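Fusolin (Unidentified entomopoxvirus, PDB 4YN2) builds the crystalline spindles with which an entomopoxvirus enhances virulence, and probably acts as a lytic polysaccharide monooxygenase on chitin. Local coordinates at residues Asp169-Asn173 with Phe195-Pro200; Ile199-Ser204 with Ile228-Tyr232. All coordinates share one frame; numbering follows the deposited sequence.

Contact 1: Asp169-Asn173 with Phe195-Pro200. With NAG (2-acetamido-2-deoxy-beta-D-glucopyranose), chain B; EDO (1,2-ethanediol), chain D.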
ATOM      1  N   ASP A 169      11.501   5.625   5.797  1.00  8.60           N
ATOM      2  CA  ASP A 169      11.782   6.818   6.599  1.00  8.25           C
ATOM      3  C   ASP A 169      10.697   6.989   7.647  1.00 11.06           C
ATOM      4  O   ASP A 169       9.530   7.005   7.263  1.00  9.20           O
ATOM      5  CB  ASP A 169      11.772   8.068   5.712  1.00 10.07           C
ATOM      6  CG  ASP A 169      12.916   8.201   4.742  1.00 19.38           C
ATOM      7  OD1 ASP A 169      14.030   7.761   5.080  1.00 20.89           O
ATOM      8  OD2 ASP A 169      12.717   8.810   3.680  1.00 21.55           O
ATOM      9  N   LEU A 170      11.051   7.178   8.934  1.00  7.57           N
ATOM     10  CA  LEU A 170      10.048   7.401   9.977  1.00  7.56           C
ATOM     11  C   LEU A 170       9.484   8.808   9.839  1.00 11.38           C
ATOM     12  O   LEU A 170      10.263   9.754   9.779  1.00 11.42           O
ATOM     13  CB  LEU A 170      10.662   7.202  11.370  1.00  7.92           C
ATOM     14  CG  LEU A 170       9.734   7.423  12.586  1.00 11.98           C
ATOM     15  CD1 LEU A 170       8.746   6.299  12.746  1.00 12.01           C
ATOM     16  CD2 LEU A 170      10.549   7.525  13.838  1.00 13.96           C
ATOM     17  N   ILE A 171       8.151   8.955   9.741  1.00  7.64           N
ATOM     18  CA  ILE A 171       7.514  10.282   9.640  1.00  7.58           C
ATOM     19  C   ILE A 171       6.573  10.561  10.819  1.00 12.11           C
ATOM     20  O   ILE A 171       6.121  11.693  10.956  1.00 11.63           O
ATOM     21  CB  ILE A 171       6.769  10.461   8.286  1.00 10.47           C
ATOM     22  CG1 ILE A 171       5.637   9.419   8.086  1.00 11.07           C
ATOM     23  CG2 ILE A 171       7.788  10.407   7.137  1.00 12.25           C
ATOM     24  CD1 ILE A 171       4.677   9.730   6.958  1.00 15.63           C
ATOM     25  N   TYR A 172       6.257   9.561  11.658  1.00  7.89           N
ATOM     26  CA  TYR A 172       5.323   9.775  12.753  1.00  7.28           C
ATOM     27  C   TYR A 172       5.540   8.782  13.871  1.00 10.35           C
ATOM     28  O   TYR A 172       5.797   7.611  13.617  1.00  9.66           O
ATOM     29  CB  TYR A 172       3.900   9.643  12.236  1.00  8.08           C
ATOM     30  CG  TYR A 172       2.819  10.053  13.204  1.00  9.07           C
ATOM     31  CD1 TYR A 172       2.446  11.385  13.338  1.00 11.00           C
ATOM     32  CD2 TYR A 172       2.101   9.101  13.919  1.00 10.04           C
ATOM     33  CE1 TYR A 172       1.400  11.764  14.176  1.00 10.03           C
ATOM     34  CE2 TYR A 172       1.088   9.470  14.800  1.00 11.46           C
ATOM     35  CZ  TYR A 172       0.711  10.800  14.897  1.00 16.04           C
ATOM     36  OH  TYR A 172      -0.334  11.141  15.729  1.00 12.78           O
ATOM     37  N   ASN A 173       5.472   9.265  15.095  1.00  7.13           N
ATOM     38  CA  ASN A 173       5.606   8.454  16.279  1.00  7.11           C
ATOM     39  C   ASN A 173       4.797   9.092  17.406  1.00 11.24           C
ATOM     40  O   ASN A 173       5.165  10.161  17.898  1.00 10.59           O
ATOM     41  CB  ASN A 173       7.059   8.288  16.655  1.00  8.34           C
ATOM     42  CG  ASN A 173       7.260   7.273  17.727  1.00 16.49           C
ATOM     43  OD1 ASN A 173       6.331   6.572  18.136  1.00 10.13           O
ATOM     44  ND2 ASN A 173       8.472   7.179  18.221  1.00 17.25           N
ATOM     45  N   PHE A 195      -5.703   9.522  13.488  1.00  9.33           N
ATOM     46  CA  PHE A 195      -4.576  10.403  13.760  1.00  8.50           C
ATOM     47  C   PHE A 195      -4.117  11.133  12.514  1.00 10.44           C
ATOM     48  O   PHE A 195      -4.023  10.545  11.436  1.00  8.08           O
ATOM     49  CB  PHE A 195      -3.411   9.626  14.412  1.00  9.92           C
ATOM     50  CG  PHE A 195      -2.983   8.336  13.746  1.00 11.45           C
ATOM     51  CD1 PHE A 195      -3.789   7.209  13.793  1.00 13.83           C
ATOM     52  CD2 PHE A 195      -1.712   8.202  13.212  1.00 13.39           C
ATOM     53  CE1 PHE A 195      -3.381   6.014  13.214  1.00 14.98           C
ATOM     54  CE2 PHE A 195      -1.301   6.999  12.643  1.00 15.77           C
ATOM     55  CZ  PHE A 195      -2.140   5.916  12.637  1.00 13.77           C
ATOM     56  N   THR A 196      -3.826  12.429  12.681  1.00  8.33           N
ATOM     57  CA  THR A 196      -3.415  13.308  11.590  1.00  8.70           C
ATOM     58  C   THR A 196      -1.918  13.207  11.403  1.00 12.39           C
ATOM     59  O   THR A 196      -1.162  13.590  12.286  1.00 11.86           O
ATOM     60  CB  THR A 196      -3.877  14.737  11.847  1.00 13.29           C
ATOM     61  OG1 THR A 196      -5.291  14.702  11.975  1.00 12.63           O
ATOM     62  CG2 THR A 196      -3.523  15.674  10.704  1.00 11.58           C
ATOM     63  N   VAL A 197      -1.505  12.684  10.251  1.00  9.38           N
ATOM     64  CA  VAL A 197      -0.111  12.470   9.911  1.00 10.00           C
ATOM     65  C   VAL A 197       0.246  13.324   8.704  1.00 15.71           C
ATOM     66  O   VAL A 197      -0.468  13.276   7.692  1.00 13.87           O
ATOM     67  CB  VAL A 197       0.152  10.969   9.626  1.00 14.21           C
ATOM     68  CG1 VAL A 197       1.633  10.717   9.337  1.00 14.15           C
ATOM     69  CG2 VAL A 197      -0.308  10.112  10.804  1.00 13.98           C
ATOM     70  N   PRO A 198       1.373  14.063   8.763  1.00 14.39           N
ATOM     71  CA  PRO A 198       1.818  14.801   7.578  1.00 14.24           C
ATOM     72  C   PRO A 198       2.529  13.833   6.641  1.00 16.47           C
ATOM     73  O   PRO A 198       3.630  13.382   6.930  1.00 17.01           O
ATOM     74  CB  PRO A 198       2.742  15.882   8.151  1.00 16.35           C
ATOM     75  CG  PRO A 198       3.209  15.363   9.443  1.00 21.47           C
ATOM     76  CD  PRO A 198       2.332  14.218   9.876  1.00 17.08           C
ATOM     77  N   ILE A 199       1.875  13.482   5.544  1.00 11.93           N
ATOM     78  CA  ILE A 199       2.402  12.536   4.573  1.00 10.23           C
ATOM     79  C   ILE A 199       3.261  13.287   3.549  1.00 13.92           C
ATOM     80  O   ILE A 199       2.712  14.110   2.824  1.00 11.53           O
ATOM     81  CB  ILE A 199       1.246  11.772   3.877  1.00 12.55           C
ATOM     82  CG1 ILE A 199       0.263  11.112   4.885  1.00 12.41           C
ATOM     83  CG2 ILE A 199       1.788  10.738   2.904  1.00 12.41           C
ATOM     84  CD1 ILE A 199       0.826  10.103   5.785  1.00 18.85           C
ATOM     85  N   PRO A 200       4.572  12.979   3.406  1.00 11.51           N
ATOM     86  CA  PRO A 200       5.364  13.632   2.351  1.00 12.12           C
ATOM     87  C   PRO A 200       4.827  13.271   0.973  1.00 17.77           C
ATOM     88  O   PRO A 200       4.484  12.107   0.737  1.00 16.36           O
ATOM     89  CB  PRO A 200       6.777  13.065   2.558  1.00 13.80           C
ATOM     90  CG  PRO A 200       6.781  12.511   3.941  1.00 17.50           C
ATOM     91  CD  PRO A 200       5.394  12.009   4.156  1.00 12.83           C
TER
HETATM   92  C1  NAG B   1       8.798   6.264  19.271  1.00 18.00           C
HETATM   93  C2  NAG B   1      10.232   5.756  19.155  1.00 17.84           C
HETATM   94  C3  NAG B   1      10.501   4.807  20.322  1.00 19.31           C
HETATM   95  C4  NAG B   1      10.172   5.482  21.651  1.00 21.47           C
HETATM   96  C5  NAG B   1       8.764   6.068  21.634  1.00 22.14           C
HETATM   97  C6  NAG B   1       8.421   6.861  22.878  1.00 25.06           C
HETATM   98  C7  NAG B   1      11.459   5.343  17.054  1.00 19.25           C
HETATM   99  C8  NAG B   1      11.449   4.598  15.756  1.00 19.36           C
HETATM  100  N2  NAG B   1      10.443   5.075  17.890  1.00 18.17           N
HETATM  101  O3  NAG B   1      11.882   4.474  20.285  1.00 20.01           O
HETATM  102  O4  NAG B   1      10.239   4.540  22.712  1.00 25.27           O
HETATM  103  O5  NAG B   1       8.635   6.949  20.511  1.00 18.96           O
HETATM  104  O6  NAG B   1       9.398   7.838  23.187  1.00 28.34           O
HETATM  105  O7  NAG B   1      12.354   6.130  17.342  1.00 18.39           O
HETATM  106  C1  EDO D 405      -6.879  13.556  15.373  1.00 22.19           C
HETATM  107  O1  EDO D 405      -6.675  13.319  13.976  1.00 23.27           O
HETATM  108  C2  EDO D 405      -5.637  13.126  16.196  1.00 22.34           C
HETATM  109  O2  EDO D 405      -4.431  13.387  15.474  1.00 18.29           O
HETATM  110  O   HOH W   1      -1.355  13.677  14.985  1.00 21.82           O

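Contact 2: Ile199-Ser204 with Ile228-Tyr232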
ATOM      1  N   ILE A 199       1.875  13.482   5.544  1.00 11.93           N
ATOM      2  CA  ILE A 199       2.402  12.536   4.573  1.00 10.23           C
ATOM      3  C   ILE A 199       3.261  13.287   3.549  1.00 13.92           C
ATOM      4  O   ILE A 199       2.712  14.110   2.824  1.00 11.53           O
ATOM      5  CB  ILE A 199       1.246  11.772   3.877  1.00 12.55           C
ATOM      6  CG1 ILE A 199       0.263  11.112   4.885  1.00 12.41           C
ATOM      7  CG2 ILE A 199       1.788  10.738   2.904  1.00 12.41           C
ATOM      8  CD1 ILE A 199       0.826  10.103   5.785  1.00 18.85           C
ATOM      9  N   PRO A 200       4.572  12.979   3.406  1.00 11.51           N
ATOM     10  CA  PRO A 200       5.364  13.632   2.351  1.00 12.12           C
ATOM     11  C   PRO A 200       4.827  13.271   0.973  1.00 17.77           C
ATOM     12  O   PRO A 200       4.484  12.107   0.737  1.00 16.36           O
ATOM     13  CB  PRO A 200       6.777  13.065   2.558  1.00 13.80           C
ATOM     14  CG  PRO A 200       6.781  12.511   3.941  1.00 17.50           C
ATOM     15  CD  PRO A 200       5.394  12.009   4.156  1.00 12.83           C
ATOM     16  N   ILE A 201       4.716  14.265   0.077  1.00 15.56           N
ATOM     17  CA  ILE A 201       4.191  14.021  -1.260  1.00 16.89           C
ATOM     18  C   ILE A 201       5.251  13.319  -2.098  1.00 20.85           C
ATOM     19  O   ILE A 201       6.446  13.449  -1.857  1.00 19.83           O
ATOM     20  CB  ILE A 201       3.693  15.324  -1.954  1.00 20.92           C
ATOM     21  CG1 ILE A 201       2.746  16.136  -1.061  1.00 21.64           C
ATOM     22  CG2 ILE A 201       2.996  15.025  -3.274  1.00 24.31           C
ATOM     23  CD1 ILE A 201       1.703  15.405  -0.368  1.00 36.31           C
ATOM     24  N   ARG A 202       4.776  12.526  -3.043  1.00 19.07           N
ATOM     25  CA  ARG A 202       5.560  11.781  -4.015  1.00 19.04           C
ATOM     26  C   ARG A 202       4.934  11.972  -5.375  1.00 22.85           C
ATOM     27  O   ARG A 202       3.732  12.204  -5.465  1.00 20.74           O
ATOM     28  CB  ARG A 202       5.567  10.285  -3.657  1.00 19.59           C
ATOM     29  CG  ARG A 202       6.082   9.946  -2.256  1.00 24.95           C
ATOM     30  CD  ARG A 202       7.570  10.069  -2.221  1.00 27.74           C
ATOM     31  NE  ARG A 202       8.171   9.540  -0.993  1.00 14.61           N
ATOM     32  CZ  ARG A 202       8.717  10.254  -0.016  1.00 17.02           C
ATOM     33  NH1 ARG A 202       8.675  11.579  -0.042  1.00 15.90           N
ATOM     34  NH2 ARG A 202       9.296   9.644   1.011  1.00 13.59           N
ATOM     35  N   GLN A 203       5.717  11.832  -6.431  1.00 21.72           N
ATOM     36  CA  GLN A 203       5.191  11.907  -7.798  1.00 22.44           C
ATOM     37  C   GLN A 203       4.881  10.478  -8.294  1.00 25.68           C
ATOM     38  O   GLN A 203       4.252  10.317  -9.334  1.00 26.98           O
ATOM     39  CB  GLN A 203       6.145  12.658  -8.761  1.00 24.79           C
ATOM     40  CG  GLN A 203       7.581  12.127  -8.859  1.00 40.80           C
ATOM     41  CD  GLN A 203       8.508  12.625  -7.768  1.00 66.74           C
ATOM     42  OE1 GLN A 203       8.519  13.811  -7.416  1.00 64.48           O
ATOM     43  NE2 GLN A 203       9.306  11.729  -7.197  1.00 59.87           N
ATOM     44  N   SER A 204       5.300   9.447  -7.538  1.00 19.34           N
ATOM     45  CA  SER A 204       5.046   8.049  -7.868  1.00 17.82           C
ATOM     46  C   SER A 204       4.438   7.339  -6.669  1.00 16.89           C
ATOM     47  O   SER A 204       4.387   7.873  -5.557  1.00 15.64           O
ATOM     48  CB  SER A 204       6.336   7.364  -8.317  1.00 19.88           C
ATOM     49  OG  SER A 204       7.421   7.726  -7.481  1.00 33.87           O
ATOM     50  N   ILE A 228      -0.209   3.967  -1.446  1.00  6.15           N
ATOM     51  CA  ILE A 228      -0.723   5.310  -1.716  1.00  6.28           C
ATOM     52  C   ILE A 228      -0.084   5.918  -2.960  1.00 10.49           C
ATOM     53  O   ILE A 228       1.031   5.563  -3.348  1.00  9.96           O
ATOM     54  CB  ILE A 228      -0.541   6.256  -0.497  1.00  8.51           C
ATOM     55  CG1 ILE A 228       0.954   6.503  -0.154  1.00  8.84           C
ATOM     56  CG2 ILE A 228      -1.306   5.727   0.707  1.00  9.43           C
ATOM     57  CD1 ILE A 228       1.204   7.702   0.738  1.00 16.92           C
ATOM     58  N   ASN A 229      -0.818   6.830  -3.588  1.00  8.26           N
ATOM     59  CA  ASN A 229      -0.330   7.613  -4.713  1.00  9.24           C
ATOM     60  C   ASN A 229      -0.942   9.001  -4.606  1.00 15.12           C
ATOM     61  O   ASN A 229      -1.879   9.206  -3.835  1.00 14.51           O
ATOM     62  CB  ASN A 229      -0.622   6.957  -6.070  1.00 11.13           C
ATOM     63  CG  ASN A 229       0.354   7.339  -7.163  1.00 25.02           C
ATOM     64  OD1 ASN A 229       1.166   8.264  -7.025  1.00 17.87           O
ATOM     65  ND2 ASN A 229       0.272   6.661  -8.293  1.00 22.29           N
ATOM     66  N   PHE A 230      -0.376   9.953  -5.329  1.00 13.22           N
ATOM     67  CA  PHE A 230      -0.785  11.345  -5.288  1.00 14.05           C
ATOM     68  C   PHE A 230      -1.276  11.810  -6.651  1.00 19.04           C
ATOM     69  O   PHE A 230      -0.621  11.553  -7.660  1.00 17.82           O
ATOM     70  CB  PHE A 230       0.400  12.184  -4.833  1.00 16.76           C
ATOM     71  CG  PHE A 230       0.923  11.751  -3.485  1.00 19.41           C
ATOM     72  CD1 PHE A 230       0.417  12.305  -2.318  1.00 23.56           C
ATOM     73  CD2 PHE A 230       1.809  10.690  -3.377  1.00 23.15           C
ATOM     74  CE1 PHE A 230       0.875  11.879  -1.071  1.00 25.02           C
ATOM     75  CE2 PHE A 230       2.244  10.249  -2.125  1.00 26.67           C
ATOM     76  CZ  PHE A 230       1.783  10.854  -0.988  1.00 24.62           C
ATOM     77  N   ASP A 231      -2.437  12.468  -6.676  1.00 17.37           N
ATOM     78  CA  ASP A 231      -3.037  13.004  -7.893  1.00 18.14           C
ATOM     79  C   ASP A 231      -2.706  14.489  -7.981  1.00 21.16           C
ATOM     80  O   ASP A 231      -3.244  15.287  -7.211  1.00 18.98           O
ATOM     81  CB  ASP A 231      -4.567  12.788  -7.893  1.00 20.29           C
ATOM     82  CG  ASP A 231      -5.193  12.603  -9.263  1.00 33.91           C
ATOM     83  OD1 ASP A 231      -4.563  13.002 -10.262  1.00 35.29           O
ATOM     84  OD2 ASP A 231      -6.350  12.134  -9.329  1.00 41.41           O
ATOM     85  N   TYR A 232      -1.765  14.840  -8.847  1.00 18.63           N
ATOM     86  CA  TYR A 232      -1.387  16.238  -9.056  1.00 18.53           C
ATOM     87  C   TYR A 232      -2.441  16.954  -9.888  1.00 21.02           C
ATOM     88  O   TYR A 232      -3.153  16.326 -10.660  1.00 20.05           O
ATOM     89  CB  TYR A 232      -0.020  16.345  -9.743  1.00 19.27           C
ATOM     90  CG  TYR A 232       1.112  16.295  -8.752  1.00 20.85           C
ATOM     91  CD1 TYR A 232       1.488  15.096  -8.158  1.00 23.22           C
ATOM     92  CD2 TYR A 232       1.729  17.457  -8.316  1.00 21.52           C
ATOM     93  CE1 TYR A 232       2.492  15.053  -7.194  1.00 23.25           C
ATOM     94  CE2 TYR A 232       2.728  17.427  -7.352  1.00 22.28           C
ATOM     95  CZ  TYR A 232       3.096  16.223  -6.780  1.00 29.16           C
ATOM     96  OH  TYR A 232       4.124  16.174  -5.869  1.00 31.92           O
TER
HETATM   97  O   HOH W   2       1.545  10.542  -8.995  1.00 54.65           O

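Contact 1: Asp169-Asn173 with Phe195-Pro200
Turned fully away from its backbone N (chi1 -171°), the Tyr172 ring is carried out to Phe195 and Val197, while Ile171, with CG1 wedged between N and the carbonyl carbon (chi1 61°), brings CD1 against Val197, Ile199 and Pro200. Two successive residues can both point their CB atoms toward 195-200 because they form a classic beta bulge against Val149 of strand 145-152. Val197 uses both branches: CG2 stands over the centre of one face of the Tyr172 ring, 3.9 Å from the centroid, in a CH-pi contact, and CG1 lies 3.8 Å from Tyr172 CB. Valine suits the place because its two methyls can meet the ring face and the CB of the tyrosine at once. The Phe195 ring is turned by only 28° from that of Tyr172 but slid so far that the two barely overlap, meeting where Tyr172 CE2 comes 3.5 Å from Phe195 CD2. The phenol keeps its polar end wet: a water lies 2.8 Å from Tyr172 OH and donates to Thr196 O at 2.7 Å. It also donates to an ethanediol held by Thr196 N and OG1. At the other end Ile171 reaches the Pro200 ring, CD1 lying 3.7 Å from CD; no hydrogen bond joins the segments, so proline, lacking an N-H, can face the other strand and offer ring carbons. Asn173 carries the glycan on ND2, and Leu170 CD2 packs on its acetamide methyl. The segments run roughly antiparallel in different sheets, strand 168-174 paired with 145-152 and 191-200 with 129-138, and their side chains join the sheets at a partly buried place.

Contact 2: Ile199-Ser204 with Ile228-Tyr232
Phe230 lies flat beneath the backbone of Ile201 and Arg202, its ring face turned to them. Ile201 CA stands over that face 4.1 Å from the ring centroid, a CH-pi contact, and Arg202 N is over the same face, displaced toward the rim, 3.5 Å from Phe230 CE2. Ile201 CD1 touches Phe230 CE1 at 3.7 Å, while CG2, set opposite the backbone N by a chi1 of -50°, lies over the Phe230 face and also comes 3.1 Å from Tyr232 OH, with CZ just behind. Ile199 arrives differently, its CG2 meeting the Phe230 ring at the edge, 3.9 Å from CZ, with Ile228 CD1 touching the same methyl. The Tyr232 ring offers its own edge to Arg202 O, which lies in the ring plane. Arg202 runs beside Phe230 in the same direction, its CB and CG against the ring, and then takes its guanidinium away to Thr152 O; a long aliphatic stem with a polar end fits this half-buried position. Next to the ring's backbone, Asn229 OD1 accepts Phe230 N at 2.8 Å. A water 2.7 Å from Gln203 O and 2.7 Å from Phe230 O can donate to each, though it may have to share its protons. The chain leaving strand 191-200 of one sheet thus packs on the end of strand 220-231 of the other, joining the two sheets of the beta sandwich expected of lytic polysaccharide monooxygenases.

Overall arrangement
Following the chain from the N terminus, the first of the contacting strands is 168-174, and contact 1 closes the 21 residues between Asn173 and Phe195, which include the short strand 178-180. The chain then passes directly into contact 2, whose 199-204 segment begins on the Ile199 and Pro200 that end contact 1; this closes the 23 residues running through strand 206-214 and into strand 220-231. The two loops thus follow each other in series, neither nested nor crossed, with centres about 14 Å apart. Strand 191-200 belongs to the four-stranded antiparallel sheet, and through the two contacts it is tied to strands 168-174 and 220-231 of the mixed sheet.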